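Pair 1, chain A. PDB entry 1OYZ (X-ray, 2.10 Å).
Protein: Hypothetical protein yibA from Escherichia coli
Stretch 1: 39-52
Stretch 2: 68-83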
# COMPACT_ATOMS: atom_id res chain seq x y z
N LYS A 39 16.94 6.57 14.83
CA LYS A 39 17.71 7.80 14.81
C LYS A 39 18.02 8.20 13.37
O LYS A 39 17.93 9.37 13.00
CB LYS A 39 19.01 7.66 15.61
CG LYS A 39 18.88 8.09 17.06
CD LYS A 39 20.23 8.43 17.66
CE LYS A 39 20.08 9.06 19.05
NZ LYS A 39 21.41 9.40 19.68
N ARG A 40 18.39 7.23 12.55
CA ARG A 40 18.71 7.53 11.16
C ARG A 40 17.50 8.03 10.38
O ARG A 40 17.57 8.95 9.56
CB ARG A 40 19.28 6.28 10.49
CG ARG A 40 20.66 5.90 11.01
CD ARG A 40 21.31 4.81 10.18
NE ARG A 40 20.94 3.48 10.65
CZ ARG A 40 19.88 2.81 10.22
NH1 ARG A 40 19.09 3.32 9.29
NH2 ARG A 40 19.60 1.63 10.76
N ILE A 41 16.37 7.40 10.62
CA ILE A 41 15.15 7.75 9.93
C ILE A 41 14.62 9.14 10.30
O ILE A 41 14.23 9.94 9.43
CB ILE A 41 14.10 6.70 10.24
CG1 ILE A 41 14.51 5.40 9.54
CG2 ILE A 41 12.70 7.22 9.90
CD1 ILE A 41 13.73 4.16 10.00
N SER A 42 14.60 9.40 11.61
CA SER A 42 14.11 10.66 12.15
C SER A 42 14.90 11.81 11.53
O SER A 42 14.32 12.78 11.02
CB SER A 42 14.25 10.66 13.67
OG SER A 42 13.33 9.73 14.26
N SER A 43 16.23 11.68 11.58
CA SER A 43 17.12 12.68 11.00
C SER A 43 16.77 12.88 9.52
O SER A 43 16.57 14.00 9.06
CB SER A 43 18.57 12.21 11.14
OG SER A 43 19.44 12.99 10.33
N ALA A 44 16.69 11.78 8.79
CA ALA A 44 16.36 11.84 7.37
C ALA A 44 15.01 12.51 7.16
O ALA A 44 14.82 13.24 6.19
CB ALA A 44 16.35 10.42 6.77
N ARG A 45 14.04 12.25 8.04
CA ARG A 45 12.73 12.88 7.87
C ARG A 45 12.88 14.40 7.96
O ARG A 45 12.29 15.12 7.18
CB ARG A 45 11.72 12.40 8.94
CG ARG A 45 11.27 10.92 8.82
CD ARG A 45 10.22 10.54 9.89
NE ARG A 45 9.00 11.36 9.78
CZ ARG A 45 8.21 11.70 10.81
NH1 ARG A 45 7.13 12.44 10.60
NH2 ARG A 45 8.48 11.29 12.05
N VAL A 46 13.69 14.88 8.90
CA VAL A 46 13.87 16.32 9.03
C VAL A 46 14.50 16.82 7.75
O VAL A 46 14.13 17.87 7.23
CB VAL A 46 14.76 16.69 10.22
CG1 VAL A 46 14.82 18.20 10.36
CG2 VAL A 46 14.23 16.06 11.48
N LEU A 47 15.43 16.03 7.22
CA LEU A 47 16.09 16.43 5.98
C LEU A 47 15.09 16.49 4.81
O LEU A 47 15.13 17.42 4.00
CB LEU A 47 17.28 15.49 5.65
CG LEU A 47 18.44 15.62 6.65
CD1 LEU A 47 19.62 14.71 6.32
CD2 LEU A 47 18.89 17.04 6.63
N GLN A 48 14.17 15.53 4.74
CA GLN A 48 13.19 15.55 3.65
C GLN A 48 12.33 16.80 3.76
O GLN A 48 11.90 17.34 2.74
CB GLN A 48 12.26 14.31 3.68
CG GLN A 48 12.88 12.94 3.39
CD GLN A 48 11.91 11.78 3.72
OE1 GLN A 48 11.22 11.83 4.73
NE2 GLN A 48 11.88 10.74 2.88
N LEU A 49 12.08 17.26 4.99
CA LEU A 49 11.25 18.45 5.24
C LEU A 49 11.91 19.78 4.89
O LEU A 49 11.33 20.59 4.17
CB LEU A 49 10.81 18.51 6.71
CG LEU A 49 10.05 19.77 7.19
CD1 LEU A 49 8.66 19.77 6.61
CD2 LEU A 49 9.96 19.81 8.71
N ARG A 50 13.11 20.01 5.41
CA ARG A 50 13.80 21.28 5.17
C ARG A 50 14.71 21.18 3.99
O ARG A 50 14.96 22.16 3.29
CB ARG A 50 14.67 21.65 6.37
CG ARG A 50 14.00 21.54 7.72
CD ARG A 50 14.82 22.28 8.80
NE ARG A 50 16.25 21.96 8.77
CZ ARG A 50 16.96 21.62 9.84
NH1 ARG A 50 16.35 21.54 11.02
NH2 ARG A 50 18.28 21.38 9.75
N GLY A 51 15.24 19.98 3.82
CA GLY A 51 16.17 19.66 2.76
C GLY A 51 16.52 20.68 1.70
O GLY A 51 15.66 21.11 0.94
N GLY A 52 17.79 21.05 1.66
CA GLY A 52 18.27 21.99 0.66
C GLY A 52 19.32 21.30 -0.20
O GLY A 52 19.59 20.10 -0.03
N TYR A 68 25.19 -0.35 2.31
CA TYR A 68 23.80 -0.36 1.86
C TYR A 68 22.89 0.45 2.76
O TYR A 68 21.84 0.90 2.33
CB TYR A 68 23.30 -1.81 1.69
CG TYR A 68 23.01 -2.53 2.97
CD1 TYR A 68 24.04 -2.90 3.83
CD2 TYR A 68 21.69 -2.74 3.38
CE1 TYR A 68 23.77 -3.45 5.05
CE2 TYR A 68 21.41 -3.29 4.62
CZ TYR A 68 22.45 -3.63 5.45
OH TYR A 68 22.19 -4.10 6.72
N ILE A 69 23.30 0.66 4.00
CA ILE A 69 22.50 1.45 4.92
C ILE A 69 22.48 2.89 4.42
O ILE A 69 21.44 3.54 4.40
CB ILE A 69 23.08 1.36 6.32
CG1 ILE A 69 23.08 -0.11 6.75
CG2 ILE A 69 22.29 2.24 7.28
CD1 ILE A 69 23.60 -0.36 8.14
N ARG A 70 23.63 3.38 3.99
CA ARG A 70 23.69 4.73 3.45
C ARG A 70 22.93 4.83 2.15
O ARG A 70 22.29 5.85 1.90
CB ARG A 70 25.13 5.19 3.23
CG ARG A 70 25.83 5.63 4.50
CD ARG A 70 27.24 6.14 4.19
NE ARG A 70 27.79 6.93 5.28
CZ ARG A 70 28.98 7.52 5.23
NH1 ARG A 70 29.75 7.40 4.15
NH2 ARG A 70 29.40 8.26 6.26
N ARG A 71 22.98 3.79 1.32
CA ARG A 71 22.28 3.86 0.04
C ARG A 71 20.78 3.91 0.28
O ARG A 71 20.06 4.67 -0.36
CB ARG A 71 22.62 2.66 -0.86
CG ARG A 71 24.07 2.68 -1.38
CD ARG A 71 24.27 1.91 -2.71
NE ARG A 71 23.89 0.50 -2.64
CZ ARG A 71 24.56 -0.44 -1.97
NH1 ARG A 71 25.67 -0.16 -1.29
NH2 ARG A 71 24.07 -1.67 -1.93
N ASP A 72 20.31 3.10 1.22
CA ASP A 72 18.91 3.05 1.54
C ASP A 72 18.45 4.43 2.03
O ASP A 72 17.50 5.00 1.51
CB ASP A 72 18.72 1.96 2.59
CG ASP A 72 17.29 1.74 2.94
OD1 ASP A 72 16.47 1.49 2.05
OD2 ASP A 72 16.97 1.81 4.13
N ILE A 73 19.17 4.95 3.01
CA ILE A 73 18.88 6.26 3.57
C ILE A 73 18.91 7.39 2.51
O ILE A 73 18.10 8.34 2.56
CB ILE A 73 19.88 6.58 4.69
CG1 ILE A 73 19.18 6.50 6.05
CG2 ILE A 73 20.53 7.92 4.47
CD1 ILE A 73 17.95 7.39 6.20
N GLY A 74 19.85 7.32 1.59
CA GLY A 74 19.91 8.33 0.55
C GLY A 74 18.71 8.29 -0.38
O GLY A 74 18.14 9.33 -0.74
N ALA A 75 18.34 7.08 -0.78
CA ALA A 75 17.20 6.88 -1.66
C ALA A 75 15.92 7.27 -0.93
O ALA A 75 15.01 7.82 -1.52
CB ALA A 75 17.14 5.43 -2.11
N PHE A 76 15.86 7.00 0.37
CA PHE A 76 14.68 7.36 1.17
C PHE A 76 14.54 8.89 1.16
O PHE A 76 13.48 9.43 0.83
CB PHE A 76 14.84 6.87 2.62
CG PHE A 76 13.74 7.32 3.56
CD1 PHE A 76 12.41 6.93 3.35
CD2 PHE A 76 14.04 8.10 4.69
CE1 PHE A 76 11.41 7.29 4.25
CE2 PHE A 76 13.05 8.46 5.60
CZ PHE A 76 11.72 8.06 5.39
N ILE A 77 15.61 9.59 1.51
CA ILE A 77 15.58 11.04 1.53
C ILE A 77 15.12 11.58 0.19
O ILE A 77 14.23 12.44 0.11
CB ILE A 77 16.97 11.62 1.89
CG1 ILE A 77 17.27 11.37 3.36
CG2 ILE A 77 17.01 13.12 1.69
CD1 ILE A 77 18.65 11.77 3.77
N LEU A 78 15.72 11.05 -0.86
CA LEU A 78 15.44 11.46 -2.23
C LEU A 78 13.98 11.28 -2.66
O LEU A 78 13.51 11.94 -3.58
CB LEU A 78 16.39 10.70 -3.16
CG LEU A 78 17.54 11.43 -3.86
CD1 LEU A 78 18.02 12.60 -3.05
CD2 LEU A 78 18.69 10.47 -4.16
N GLY A 79 13.24 10.41 -2.01
CA GLY A 79 11.85 10.22 -2.41
C GLY A 79 10.89 11.36 -2.04
O GLY A 79 9.84 11.52 -2.67
N GLN A 80 11.24 12.17 -1.04
CA GLN A 80 10.33 13.25 -0.66
C GLN A 80 10.93 14.66 -0.54
O GLN A 80 10.20 15.65 -0.49
CB GLN A 80 9.62 12.84 0.65
CG GLN A 80 8.68 11.63 0.46
CD GLN A 80 8.28 10.97 1.76
OE1 GLN A 80 7.52 11.54 2.55
NE2 GLN A 80 8.79 9.76 2.00
N ILE A 81 12.26 14.77 -0.53
CA ILE A 81 12.93 16.06 -0.43
C ILE A 81 12.63 16.90 -1.68
O ILE A 81 12.42 16.36 -2.77
CB ILE A 81 14.46 15.85 -0.32
CG1 ILE A 81 15.15 17.09 0.26
CG2 ILE A 81 15.04 15.52 -1.69
CD1 ILE A 81 16.61 16.83 0.70
N LYS A 82 12.59 18.22 -1.52
CA LYS A 82 12.35 19.09 -2.66
C LYS A 82 13.64 19.20 -3.49
O LYS A 82 14.74 19.27 -2.95
CB LYS A 82 11.89 20.48 -2.19
CG LYS A 82 10.44 20.50 -1.72
CD LYS A 82 9.95 21.92 -1.49
CE LYS A 82 8.44 22.02 -1.60
NZ LYS A 82 8.03 23.44 -1.77
N ILE A 83 13.49 19.16 -4.81
CA ILE A 83 14.63 19.25 -5.72
C ILE A 83 14.32 20.15 -6.89
O ILE A 83 13.22 20.13 -7.43
CB ILE A 83 15.02 17.87 -6.30
CG1 ILE A 83 13.83 17.28 -7.06
CG2 ILE A 83 15.49 16.92 -5.18
CD1 ILE A 83 14.08 15.89 -7.60
O HOH W 1 12.51 19.45 1.06
O HOH W 2 15.74 21.10 -1.58

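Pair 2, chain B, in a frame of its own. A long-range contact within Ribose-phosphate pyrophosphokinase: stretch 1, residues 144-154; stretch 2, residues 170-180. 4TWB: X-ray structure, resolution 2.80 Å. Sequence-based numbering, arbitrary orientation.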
# COMPACT_ATOMS: atom_id res chain seq x y z
N PRO B 144 -18.17 5.76 19.40
CA PRO B 144 -18.92 7.02 19.32
C PRO B 144 -20.43 6.82 19.53
O PRO B 144 -21.24 7.41 18.81
CB PRO B 144 -18.66 7.46 17.87
CG PRO B 144 -18.22 6.21 17.13
CD PRO B 144 -18.09 5.08 18.10
N TYR B 145 -20.79 5.98 20.49
CA TYR B 145 -22.19 5.61 20.68
C TYR B 145 -23.10 6.78 21.03
O TYR B 145 -24.18 6.90 20.46
CB TYR B 145 -22.33 4.46 21.69
CG TYR B 145 -21.58 3.20 21.27
CD1 TYR B 145 -21.20 3.00 19.95
CD2 TYR B 145 -21.28 2.21 22.19
CE1 TYR B 145 -20.53 1.86 19.55
CE2 TYR B 145 -20.60 1.06 21.80
CZ TYR B 145 -20.23 0.89 20.48
OH TYR B 145 -19.57 -0.25 20.09
N HIS B 146 -22.65 7.66 21.92
CA HIS B 146 -23.48 8.81 22.29
C HIS B 146 -23.82 9.69 21.09
O HIS B 146 -24.94 10.19 20.99
CB HIS B 146 -22.87 9.64 23.42
CG HIS B 146 -23.52 10.99 23.61
ND1 HIS B 146 -24.56 11.20 24.49
CD2 HIS B 146 -23.27 12.18 23.02
CE1 HIS B 146 -24.92 12.47 24.44
NE2 HIS B 146 -24.15 13.09 23.56
N GLN B 147 -22.88 9.86 20.17
CA GLN B 147 -23.17 10.74 19.04
C GLN B 147 -24.16 10.11 18.07
O GLN B 147 -24.95 10.80 17.43
CB GLN B 147 -21.90 11.12 18.30
CG GLN B 147 -20.92 11.92 19.11
CD GLN B 147 -19.88 12.57 18.22
OE1 GLN B 147 -18.70 12.24 18.28
NE2 GLN B 147 -20.32 13.50 17.38
N ILE B 148 -24.11 8.79 17.95
CA ILE B 148 -25.07 8.07 17.14
C ILE B 148 -26.45 8.08 17.79
O ILE B 148 -27.45 8.30 17.13
CB ILE B 148 -24.60 6.63 16.90
CG1 ILE B 148 -23.38 6.64 15.98
CG2 ILE B 148 -25.72 5.80 16.28
CD1 ILE B 148 -22.71 5.31 15.89
N ALA B 149 -26.48 7.85 19.09
CA ALA B 149 -27.73 7.96 19.84
C ALA B 149 -28.34 9.35 19.62
O ALA B 149 -29.47 9.46 19.16
CB ALA B 149 -27.49 7.68 21.31
N ARG B 150 -27.59 10.41 19.91
CA ARG B 150 -28.13 11.76 19.73
C ARG B 150 -28.75 11.95 18.33
O ARG B 150 -29.84 12.50 18.20
CB ARG B 150 -27.08 12.85 20.06
CG ARG B 150 -27.62 14.31 20.14
CD ARG B 150 -27.16 15.11 21.40
NE ARG B 150 -25.74 15.48 21.42
CZ ARG B 150 -25.13 16.13 22.42
NH1 ARG B 150 -25.81 16.50 23.50
NH2 ARG B 150 -23.83 16.42 22.35
N LYS B 151 -28.06 11.47 17.29
CA LYS B 151 -28.53 11.67 15.91
C LYS B 151 -29.79 10.87 15.61
O LYS B 151 -30.73 11.41 15.03
CB LYS B 151 -27.45 11.34 14.88
CG LYS B 151 -27.74 11.93 13.49
CD LYS B 151 -27.47 13.43 13.48
CE LYS B 151 -27.88 14.10 12.19
NZ LYS B 151 -27.65 15.57 12.23
N ILE B 152 -29.79 9.60 15.98
CA ILE B 152 -30.99 8.79 15.86
C ILE B 152 -32.21 9.50 16.48
O ILE B 152 -33.26 9.57 15.86
CB ILE B 152 -30.83 7.41 16.49
CG1 ILE B 152 -29.88 6.55 15.67
CG2 ILE B 152 -32.18 6.71 16.62
CD1 ILE B 152 -29.65 5.17 16.26
N LYS B 153 -32.04 10.03 17.70
CA LYS B 153 -33.14 10.68 18.40
C LYS B 153 -33.66 11.91 17.68
O LYS B 153 -34.85 12.19 17.73
CB LYS B 153 -32.75 11.07 19.84
CG LYS B 153 -33.85 11.83 20.60
CD LYS B 153 -34.50 11.02 21.73
CE LYS B 153 -35.39 9.88 21.25
NZ LYS B 153 -35.84 9.01 22.39
N GLU B 154 -32.78 12.64 17.00
CA GLU B 154 -33.20 13.81 16.23
C GLU B 154 -34.02 13.42 15.01
O GLU B 154 -34.99 14.10 14.67
CB GLU B 154 -32.00 14.62 15.76
CG GLU B 154 -31.22 15.31 16.86
CD GLU B 154 -30.02 16.08 16.32
OE1 GLU B 154 -29.86 16.15 15.08
OE2 GLU B 154 -29.23 16.60 17.15
N ASP B 170 -24.15 -5.88 21.50
CA ASP B 170 -23.59 -4.98 22.51
C ASP B 170 -23.70 -3.52 22.08
O ASP B 170 -24.06 -2.66 22.87
CB ASP B 170 -22.14 -5.32 22.81
CG ASP B 170 -22.00 -6.32 23.94
OD1 ASP B 170 -22.70 -7.36 23.93
OD2 ASP B 170 -21.18 -6.07 24.85
N ARG B 171 -23.36 -3.26 20.82
CA ARG B 171 -23.38 -1.91 20.27
C ARG B 171 -24.83 -1.38 20.21
O ARG B 171 -25.10 -0.24 20.57
CB ARG B 171 -22.70 -1.88 18.90
CG ARG B 171 -22.81 -0.57 18.13
CD ARG B 171 -21.92 -0.59 16.89
NE ARG B 171 -22.03 -1.83 16.15
CZ ARG B 171 -21.09 -2.77 16.12
NH1 ARG B 171 -19.94 -2.62 16.79
NH2 ARG B 171 -21.28 -3.88 15.41
N ALA B 172 -25.76 -2.23 19.77
CA ALA B 172 -27.17 -1.83 19.69
C ALA B 172 -27.72 -1.55 21.08
O ALA B 172 -28.41 -0.56 21.29
CB ALA B 172 -28.00 -2.91 19.02
N ARG B 173 -27.42 -2.42 22.03
CA ARG B 173 -27.86 -2.23 23.40
C ARG B 173 -27.34 -0.93 23.99
O ARG B 173 -28.11 -0.13 24.49
CB ARG B 173 -27.47 -3.43 24.27
CG ARG B 173 -27.91 -3.31 25.73
CD ARG B 173 -27.91 -4.67 26.43
NE ARG B 173 -26.80 -5.52 26.03
CZ ARG B 173 -25.52 -5.25 26.29
NH1 ARG B 173 -25.20 -4.14 26.95
NH2 ARG B 173 -24.56 -6.07 25.88
N LYS B 174 -26.04 -0.70 23.92
CA LYS B 174 -25.47 0.52 24.49
C LYS B 174 -26.04 1.80 23.84
O LYS B 174 -26.14 2.84 24.49
CB LYS B 174 -23.94 0.51 24.43
CG LYS B 174 -23.27 -0.56 25.30
CD LYS B 174 -21.75 -0.41 25.27
CE LYS B 174 -21.04 -1.58 25.94
NZ LYS B 174 -21.21 -2.85 25.17
N ILE B 175 -26.41 1.72 22.57
CA ILE B 175 -26.96 2.88 21.88
C ILE B 175 -28.42 3.04 22.25
O ILE B 175 -28.86 4.14 22.57
CB ILE B 175 -26.79 2.76 20.34
CG1 ILE B 175 -25.35 3.06 19.92
CG2 ILE B 175 -27.71 3.72 19.62
CD1 ILE B 175 -25.04 2.76 18.46
N ALA B 176 -29.17 1.95 22.22
CA ALA B 176 -30.59 1.98 22.57
C ALA B 176 -30.83 2.35 24.02
O ALA B 176 -31.76 3.09 24.31
CB ALA B 176 -31.26 0.64 22.25
N GLU B 177 -30.01 1.85 24.94
CA GLU B 177 -30.22 2.12 26.36
C GLU B 177 -30.04 3.60 26.67
O GLU B 177 -30.71 4.14 27.54
CB GLU B 177 -29.34 1.24 27.25
CG GLU B 177 -29.82 -0.20 27.32
CD GLU B 177 -29.05 -1.05 28.31
OE1 GLU B 177 -27.87 -0.72 28.60
OE2 GLU B 177 -29.62 -2.05 28.78
N GLU B 178 -29.15 4.26 25.95
CA GLU B 178 -28.90 5.67 26.21
C GLU B 178 -30.05 6.56 25.73
O GLU B 178 -30.20 7.72 26.13
CB GLU B 178 -27.59 6.11 25.55
CG GLU B 178 -27.37 7.61 25.65
CD GLU B 178 -25.93 8.01 25.40
OE1 GLU B 178 -25.15 7.17 24.89
OE2 GLU B 178 -25.61 9.17 25.73
N ILE B 179 -30.87 5.99 24.86
CA ILE B 179 -31.93 6.76 24.24
C ILE B 179 -33.27 6.15 24.69
O ILE B 179 -34.35 6.53 24.22
CB ILE B 179 -31.72 6.74 22.70
CG1 ILE B 179 -32.33 7.96 22.04
CG2 ILE B 179 -32.22 5.43 22.04
CD1 ILE B 179 -32.63 7.73 20.58
N ASN B 180 -33.17 5.21 25.62
CA ASN B 180 -34.31 4.46 26.18
C ASN B 180 -35.25 3.83 25.16
O ASN B 180 -36.45 3.75 25.38
CB ASN B 180 -35.07 5.27 27.23
CG ASN B 180 -34.57 5.01 28.63
OD1 ASN B 180 -34.40 3.85 29.03
ND2 ASN B 180 -34.32 6.07 29.37

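Both pairs set two helices side by side with their N-to-C directions broadly alike. The axes approach to 8.7 Å and cross at -33° in pair 1; in pair 2 the values are 8.9 Å and -57°. Superposing N, CA and C of 14 central residues gives an RMSD of 0.9 Å, so the local backbone arrangement is shared although the crossing angles differ.

The tightest match is Ile77(A) with Ile175(B): their CA atoms fall 0.2 Å apart and their side-chain centres 0.4 Å. Both adopt the mt rotamer, and in both the end of the side chain comes nearer the opposing helix than the CA-to-CB direction suggests. Ile175(B) is a knob among Tyr145(B), Ile148(B), Ala149(B) and Ile152(B). Its CD1 lies 3.8 Å from CG2 of Ile148(B). The matched Leu47(A), also mt, places CD1 4.0 Å from CD1 of Ile77(A), so leucine and isoleucine fill equivalent space, with side-chain centres 0.8 Å apart.

Ala44(A) matches Tyr145(B), and both point toward the partner helix. The methyl of Ala44(A) packs directly: its CB is 3.5 Å from CD1 of Ile73(A) and 3.7 Å from CG1 of Ile77(A). Tyr145(B) instead reaches out with its ring, CE1 lying 3.6 Å from CG of Arg171(B), the counterpart of Ile73(A), while its CB approaches CG1 of Ile175(B) at 3.8 Å. Phe76(A) and Lys174(B) coincide in CA to 0.3 Å but their side-chain centres lie 4.2 Å apart; CD2 of Phe76(A) is 3.9 Å from CB of Ala44(A), and CB of Lys174(B) is 3.9 Å from CD2 of Tyr145(B).

At Gln48(A) and Ala149(B) the sizes reverse. CA-to-CB of Gln48(A) points sideways, but its end comes nearer the partner helix, and NE2 donates to O of Phe76(A), 2.9 Å away. Ala149(B) offers only a methyl, whose CB is 4.3 Å from CG2 of Ile175(B). Pair 2 places its stronger cross-helix hydrogen bond at another position: ND1 of His146(B) donates to OE2 of Glu178(B) at 2.6 Å.

Gly51(A) matches Ile152(B). The glycine lets CD1 of Ile81(A) approach its CA to 3.5 Å; an ideal CB would lie 2.3 Å from CG1 of Ile81(A), a clash. Ile152(B), still helical, instead supplies its own side chain, with CD1 4.1 Å from CG2 of Ile175(B). Gln80(A) and Ile179(B) match more loosely, CA atoms 1.8 Å apart; both point toward the partner, and CD1 of Ile179(B) is 3.4 Å from CB of Lys153(B).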